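Local coordinates for protein kunitz-type serine protease inhibitor homolog calcicludine (Dendroaspis angusticeps, PDB 5YV7) that probably blocks L-type calcium channels, acting as a mamba-venom toxin built on the Kunitz-type protease inhibitor fold, at residues Glu9-Phe23 with Phe35-Thr49. Sequence-based numbering, arbitrary orientation.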
loop_
_atom_site.group_PDB
_atom_site.type_symbol
_atom_site.label_atom_id
_atom_site.label_comp_id
_atom_site.label_asym_id
_atom_site.label_seq_id
_atom_site.Cartn_x
_atom_site.Cartn_y
_atom_site.Cartn_z
ATOM N N GLU A 9 -5.292 5.660 -2.612
ATOM C CA GLU A 9 -4.256 6.347 -3.360
ATOM C C GLU A 9 -3.576 5.374 -4.321
ATOM O O GLU A 9 -3.525 4.171 -4.060
ATOM C CB GLU A 9 -3.232 6.951 -2.409
ATOM C CG GLU A 9 -3.812 8.029 -1.501
ATOM C CD GLU A 9 -3.965 9.348 -2.223
ATOM O OE1 GLU A 9 -2.923 9.949 -2.584
ATOM O OE2 GLU A 9 -5.120 9.773 -2.438
ATOM N N PRO A 10 -3.088 5.857 -5.459
ATOM C CA PRO A 10 -2.401 4.958 -6.397
ATOM C C PRO A 10 -1.086 4.463 -5.809
ATOM O O PRO A 10 -0.465 5.122 -4.969
ATOM C CB PRO A 10 -2.161 5.840 -7.628
ATOM C CG PRO A 10 -2.071 7.248 -7.047
ATOM C CD PRO A 10 -3.091 7.259 -5.924
ATOM N N VAL A 11 -0.667 3.275 -6.253
ATOM C CA VAL A 11 0.609 2.750 -5.800
ATOM C C VAL A 11 1.700 3.711 -6.250
ATOM O O VAL A 11 1.656 4.251 -7.362
ATOM C CB VAL A 11 0.831 1.322 -6.329
ATOM C CG1 VAL A 11 1.019 1.312 -7.857
ATOM C CG2 VAL A 11 2.023 0.659 -5.616
ATOM N N ARG A 12 2.658 3.978 -5.366
ATOM C CA ARG A 12 3.712 4.945 -5.669
ATOM C C ARG A 12 5.063 4.370 -5.250
ATOM O O ARG A 12 5.388 4.310 -4.059
ATOM C CB ARG A 12 3.443 6.279 -4.990
ATOM C CG ARG A 12 3.905 7.454 -5.816
ATOM C CD ARG A 12 3.869 8.754 -5.031
ATOM N NE ARG A 12 4.249 9.884 -5.881
ATOM C CZ ARG A 12 4.809 11.012 -5.444
ATOM N NH1 ARG A 12 5.057 11.189 -4.145
ATOM N NH2 ARG A 12 5.116 11.973 -6.314
ATOM N N ILE A 13 5.852 3.965 -6.242
ATOM C CA ILE A 13 7.174 3.432 -5.963
ATOM C C ILE A 13 8.135 4.536 -5.526
ATOM O O ILE A 13 9.036 4.297 -4.712
ATOM C CB ILE A 13 7.679 2.669 -7.195
ATOM C CG1 ILE A 13 6.761 1.466 -7.428
ATOM C CG2 ILE A 13 9.150 2.265 -7.015
ATOM C CD1 ILE A 13 7.087 0.668 -8.633
ATOM N N GLY A 14 7.961 5.750 -6.039
ATOM C CA GLY A 14 8.755 6.867 -5.581
ATOM C C GLY A 14 10.069 7.003 -6.321
ATOM O O GLY A 14 10.392 6.272 -7.264
ATOM N N SER A 15 10.865 7.951 -5.841
ATOM C CA SER A 15 11.969 8.493 -6.618
ATOM C C SER A 15 13.340 7.993 -6.186
ATOM O O SER A 15 14.318 8.259 -6.888
ATOM C CB SER A 15 11.943 10.032 -6.554
ATOM O OG SER A 15 11.465 10.497 -5.298
ATOM N N CYS A 16 13.441 7.276 -5.069
ATOM C CA CYS A 16 14.736 6.783 -4.614
ATOM C C CYS A 16 15.167 5.594 -5.463
ATOM O O CYS A 16 14.517 5.231 -6.444
ATOM C CB CYS A 16 14.688 6.446 -3.132
ATOM S SG CYS A 16 14.996 7.894 -2.121
ATOM N N LYS A 17 16.277 4.964 -5.083
ATOM C CA LYS A 17 16.986 4.037 -5.958
ATOM C C LYS A 17 17.196 2.659 -5.340
ATOM O O LYS A 17 18.051 1.907 -5.815
ATOM C CB LYS A 17 18.339 4.631 -6.348
ATOM C CG LYS A 17 18.277 6.031 -6.960
ATOM C CD LYS A 17 19.633 6.462 -7.541
ATOM C CE LYS A 17 19.881 5.880 -8.943
ATOM N NZ LYS A 17 20.290 4.435 -8.929
ATOM N N LYS A 18 16.450 2.304 -4.300
ATOM C CA LYS A 18 16.610 1.004 -3.644
ATOM C C LYS A 18 15.317 0.204 -3.786
ATOM O O LYS A 18 14.455 0.535 -4.600
ATOM C CB LYS A 18 17.021 1.193 -2.185
ATOM C CG LYS A 18 18.358 1.903 -2.044
ATOM C CD LYS A 18 19.468 1.118 -2.752
ATOM C CE LYS A 18 20.837 1.740 -2.532
ATOM N NZ LYS A 18 21.904 0.807 -2.981
ATOM N N GLN A 19 15.176 -0.859 -2.999
ATOM C CA GLN A 19 13.933 -1.617 -3.048
ATOM C C GLN A 19 13.597 -2.210 -1.684
ATOM O O GLN A 19 14.464 -2.747 -0.989
ATOM C CB GLN A 19 13.969 -2.714 -4.121
ATOM C CG GLN A 19 14.973 -3.803 -3.940
ATOM C CD GLN A 19 14.832 -4.893 -5.006
ATOM O OE1 GLN A 19 15.441 -4.815 -6.078
ATOM N NE2 GLN A 19 14.044 -5.919 -4.704
ATOM N N PHE A 20 12.321 -2.104 -1.317
ATOM C CA PHE A 20 11.821 -2.595 -0.040
ATOM C C PHE A 20 10.482 -3.260 -0.289
ATOM O O PHE A 20 9.545 -2.612 -0.771
ATOM C CB PHE A 20 11.669 -1.463 0.982
ATOM C CG PHE A 20 12.943 -0.754 1.281
ATOM C CD1 PHE A 20 13.344 0.338 0.515
ATOM C CD2 PHE A 20 13.755 -1.178 2.319
ATOM C CE1 PHE A 20 14.538 0.992 0.782
ATOM C CE2 PHE A 20 14.943 -0.530 2.592
ATOM C CZ PHE A 20 15.339 0.553 1.823
ATOM N N SER A 21 10.393 -4.543 0.034
ATOM C CA SER A 21 9.138 -5.253 -0.142
ATOM C C SER A 21 8.055 -4.588 0.682
ATOM O O SER A 21 8.241 -4.299 1.867
ATOM C CB SER A 21 9.299 -6.710 0.255
ATOM O OG SER A 21 10.285 -7.291 -0.578
ATOM N N SER A 22 6.930 -4.325 0.037
ATOM C CA SER A 22 5.854 -3.568 0.643
ATOM C C SER A 22 4.526 -4.124 0.146
ATOM O O SER A 22 4.470 -5.004 -0.718
ATOM C CB SER A 22 6.000 -2.072 0.328
ATOM O OG SER A 22 7.182 -1.530 0.898
ATOM N N PHE A 23 3.448 -3.600 0.696
ATOM C CA PHE A 23 2.112 -3.934 0.243
ATOM C C PHE A 23 1.334 -2.647 0.031
ATOM O O PHE A 23 1.588 -1.633 0.693
ATOM C CB PHE A 23 1.408 -4.849 1.240
ATOM C CG PHE A 23 2.016 -6.214 1.317
ATOM C CD1 PHE A 23 3.087 -6.466 2.171
ATOM C CD2 PHE A 23 1.552 -7.234 0.506
ATOM C CE1 PHE A 23 3.678 -7.717 2.226
ATOM C CE2 PHE A 23 2.135 -8.496 0.558
ATOM C CZ PHE A 23 3.201 -8.737 1.422
ATOM N N PHE A 35 4.284 -4.933 -3.574
ATOM C CA PHE A 35 5.031 -4.136 -4.541
ATOM C C PHE A 35 6.385 -3.772 -3.946
ATOM O O PHE A 35 6.620 -3.930 -2.743
ATOM C CB PHE A 35 4.250 -2.884 -4.984
ATOM C CG PHE A 35 4.306 -1.714 -4.020
ATOM C CD1 PHE A 35 3.471 -1.670 -2.905
ATOM C CD2 PHE A 35 5.155 -0.630 -4.268
ATOM C CE1 PHE A 35 3.488 -0.567 -2.036
ATOM C CE2 PHE A 35 5.186 0.471 -3.414
ATOM C CZ PHE A 35 4.351 0.513 -2.293
ATOM N N LEU A 36 7.283 -3.316 -4.812
ATOM C CA LEU A 36 8.614 -2.897 -4.402
ATOM C C LEU A 36 8.633 -1.375 -4.280
ATOM O O LEU A 36 8.427 -0.669 -5.269
ATOM C CB LEU A 36 9.685 -3.383 -5.388
ATOM C CG LEU A 36 9.844 -4.904 -5.485
ATOM C CD1 LEU A 36 11.002 -5.285 -6.414
ATOM C CD2 LEU A 36 10.009 -5.550 -4.095
ATOM N N PHE A 37 8.861 -0.887 -3.061
ATOM C CA PHE A 37 8.982 0.538 -2.784
ATOM C C PHE A 37 10.446 0.960 -2.908
ATOM O O PHE A 37 11.351 0.246 -2.463
ATOM C CB PHE A 37 8.432 0.836 -1.386
ATOM C CG PHE A 37 8.578 2.265 -0.952
ATOM C CD1 PHE A 37 8.174 3.305 -1.775
ATOM C CD2 PHE A 37 9.110 2.573 0.297
ATOM C CE1 PHE A 37 8.303 4.638 -1.366
ATOM C CE2 PHE A 37 9.233 3.909 0.717
ATOM C CZ PHE A 37 8.831 4.935 -0.116
ATOM N N SER A 38 10.676 2.114 -3.542
ATOM C CA SER A 38 12.043 2.556 -3.802
ATOM C C SER A 38 12.744 3.046 -2.543
ATOM O O SER A 38 13.977 3.068 -2.510
ATOM C CB SER A 38 12.068 3.660 -4.865
ATOM O OG SER A 38 11.628 4.887 -4.327
ATOM N N GLY A 39 11.994 3.451 -1.515
ATOM C CA GLY A 39 12.565 3.929 -0.273
ATOM C C GLY A 39 12.264 5.376 0.063
ATOM O O GLY A 39 12.406 5.760 1.231
ATOM N N CYS A 40 11.852 6.191 -0.911
ATOM C CA CYS A 40 11.355 7.527 -0.605
ATOM C C CYS A 40 10.361 7.973 -1.676
ATOM O O CYS A 40 10.197 7.329 -2.712
ATOM C CB CYS A 40 12.503 8.534 -0.496
ATOM S SG CYS A 40 13.255 8.935 -2.093
ATOM N N GLY A 41 9.715 9.110 -1.421
ATOM C CA GLY A 41 8.798 9.681 -2.390
ATOM C C GLY A 41 7.561 8.846 -2.638
ATOM O O GLY A 41 6.990 8.905 -3.733
ATOM N N GLY A 42 7.139 8.056 -1.655
ATOM C CA GLY A 42 5.922 7.284 -1.751
ATOM C C GLY A 42 4.721 8.068 -1.267
ATOM O O GLY A 42 4.757 9.293 -1.120
ATOM N N ASN A 43 3.634 7.351 -1.018
ATOM C CA ASN A 43 2.467 7.981 -0.422
ATOM C C ASN A 43 1.978 7.070 0.699
ATOM O O ASN A 43 2.680 6.153 1.132
ATOM C CB ASN A 43 1.405 8.301 -1.487
ATOM C CG ASN A 43 0.832 7.054 -2.156
ATOM O OD1 ASN A 43 0.910 5.947 -1.616
ATOM N ND2 ASN A 43 0.255 7.233 -3.343
ATOM N N ALA A 44 0.760 7.319 1.168
ATOM C CA ALA A 44 0.277 6.628 2.353
ATOM C C ALA A 44 -0.248 5.225 2.064
ATOM O O ALA A 44 -0.505 4.473 3.011
ATOM C CB ALA A 44 -0.799 7.468 3.031
ATOM N N ASN A 45 -0.396 4.845 0.796
ATOM C CA ASN A 45 -0.849 3.497 0.458
ATOM C C ASN A 45 0.353 2.555 0.399
ATOM O O ASN A 45 0.756 2.064 -0.652
ATOM C CB ASN A 45 -1.627 3.503 -0.853
ATOM C CG ASN A 45 -2.432 2.227 -1.047
ATOM O OD1 ASN A 45 -2.379 1.322 -0.210
ATOM N ND2 ASN A 45 -3.172 2.143 -2.145
ATOM N N ARG A 46 0.931 2.305 1.571
ATOM C CA ARG A 46 2.101 1.438 1.676
ATOM C C ARG A 46 2.119 0.806 3.058
ATOM O O ARG A 46 1.939 1.495 4.062
ATOM C CB ARG A 46 3.415 2.200 1.425
ATOM C CG ARG A 46 4.661 1.314 1.623
ATOM C CD ARG A 46 5.984 2.056 1.393
ATOM N NE ARG A 46 6.279 3.100 2.390
ATOM C CZ ARG A 46 6.097 4.416 2.195
ATOM N NH1 ARG A 46 5.610 4.876 1.035
ATOM N NH2 ARG A 46 6.399 5.285 3.164
ATOM N N PHE A 47 2.336 -0.499 3.109
ATOM C CA PHE A 47 2.320 -1.211 4.375
ATOM C C PHE A 47 3.469 -2.205 4.407
ATOM O O PHE A 47 3.868 -2.755 3.376
ATOM C CB PHE A 47 0.966 -1.895 4.583
ATOM C CG PHE A 47 -0.184 -0.988 4.318
ATOM C CD1 PHE A 47 -0.645 -0.132 5.310
ATOM C CD2 PHE A 47 -0.766 -0.935 3.062
ATOM C CE1 PHE A 47 -1.680 0.741 5.066
ATOM C CE2 PHE A 47 -1.800 -0.069 2.809
ATOM C CZ PHE A 47 -2.264 0.774 3.816
ATOM N N GLN A 48 4.020 -2.405 5.604
ATOM C CA GLN A 48 5.145 -3.318 5.735
ATOM C C GLN A 48 4.701 -4.776 5.689
ATOM O O GLN A 48 5.460 -5.638 5.243
ATOM C CB GLN A 48 5.906 -3.019 7.027
ATOM C CG GLN A 48 7.117 -3.920 7.262
ATOM C CD GLN A 48 8.167 -3.791 6.168
ATOM O OE1 GLN A 48 8.396 -2.704 5.637
ATOM N NE2 GLN A 48 8.811 -4.902 5.827
ATOM N N THR A 49 3.484 -5.074 6.119
ATOM C CA THR A 49 2.996 -6.442 6.108
ATOM C C THR A 49 1.620 -6.475 5.472
ATOM O O THR A 49 0.871 -5.494 5.535
ATOM C CB THR A 49 2.911 -7.028 7.519
ATOM O OG1 THR A 49 1.994 -6.243 8.296
ATOM C CG2 THR A 49 4.279 -7.015 8.194
HETATM O O HOH W 1 1.815 3.480 -2.662
HETATM O O HOH W 2 4.325 4.326 -1.379
#
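Val-11 and Ser-22 sandwich the ring of Phe-35. The methyl CG2 of Val-11 sits over the ring centre, in a CH-pi contact 3.6 Å from the centroid, while CB of Ser-22 lies over the opposite face, displaced toward the rim. A short side chain fits here, since CB itself lies against the ring. With CG set between the backbone N and the carbonyl carbon (chi1 80°), Phe-35 reaches across from its strand to residues 11-13.

Further along, where residues 13-16 meet 38-40, Ser-38 works in both directions: its OG donates to Ile-13 O (2.7 Å) and weakly accepts from Cys-16 N, while its backbone N reaches the same Ile-13 O on a lone pair. Beside it the Cys-16–Cys-40 disulfide ties the two loops covalently. Gly-14 suits its place because its phi is positive (87°) and its CA comes within 3.2 Å of Cys-40 O, a CA-H...O contact.

At the other end two carboxamides, each nearly coplanar with its acceptor, hold the backbone carbonyls of Glu-9 and Pro-10: Asn-43 ND2 to Pro-10 O and Asn-45 ND2 to Glu-9 O, both 2.8 Å. Asn-43 OD1 closes an Asx turn with Asn-45 N and accepts from a water that also donates to Asn-45 O and takes the N-H of Arg-12.

These loops, joined by a disulfide as in the Kunitz fold, extend from the hairpin of strands 20-26 and 31-37; the backbones of Phe-23 and Phe-47 exchange two hydrogen bonds, and the Phe-47 ring packs on helix 50-58.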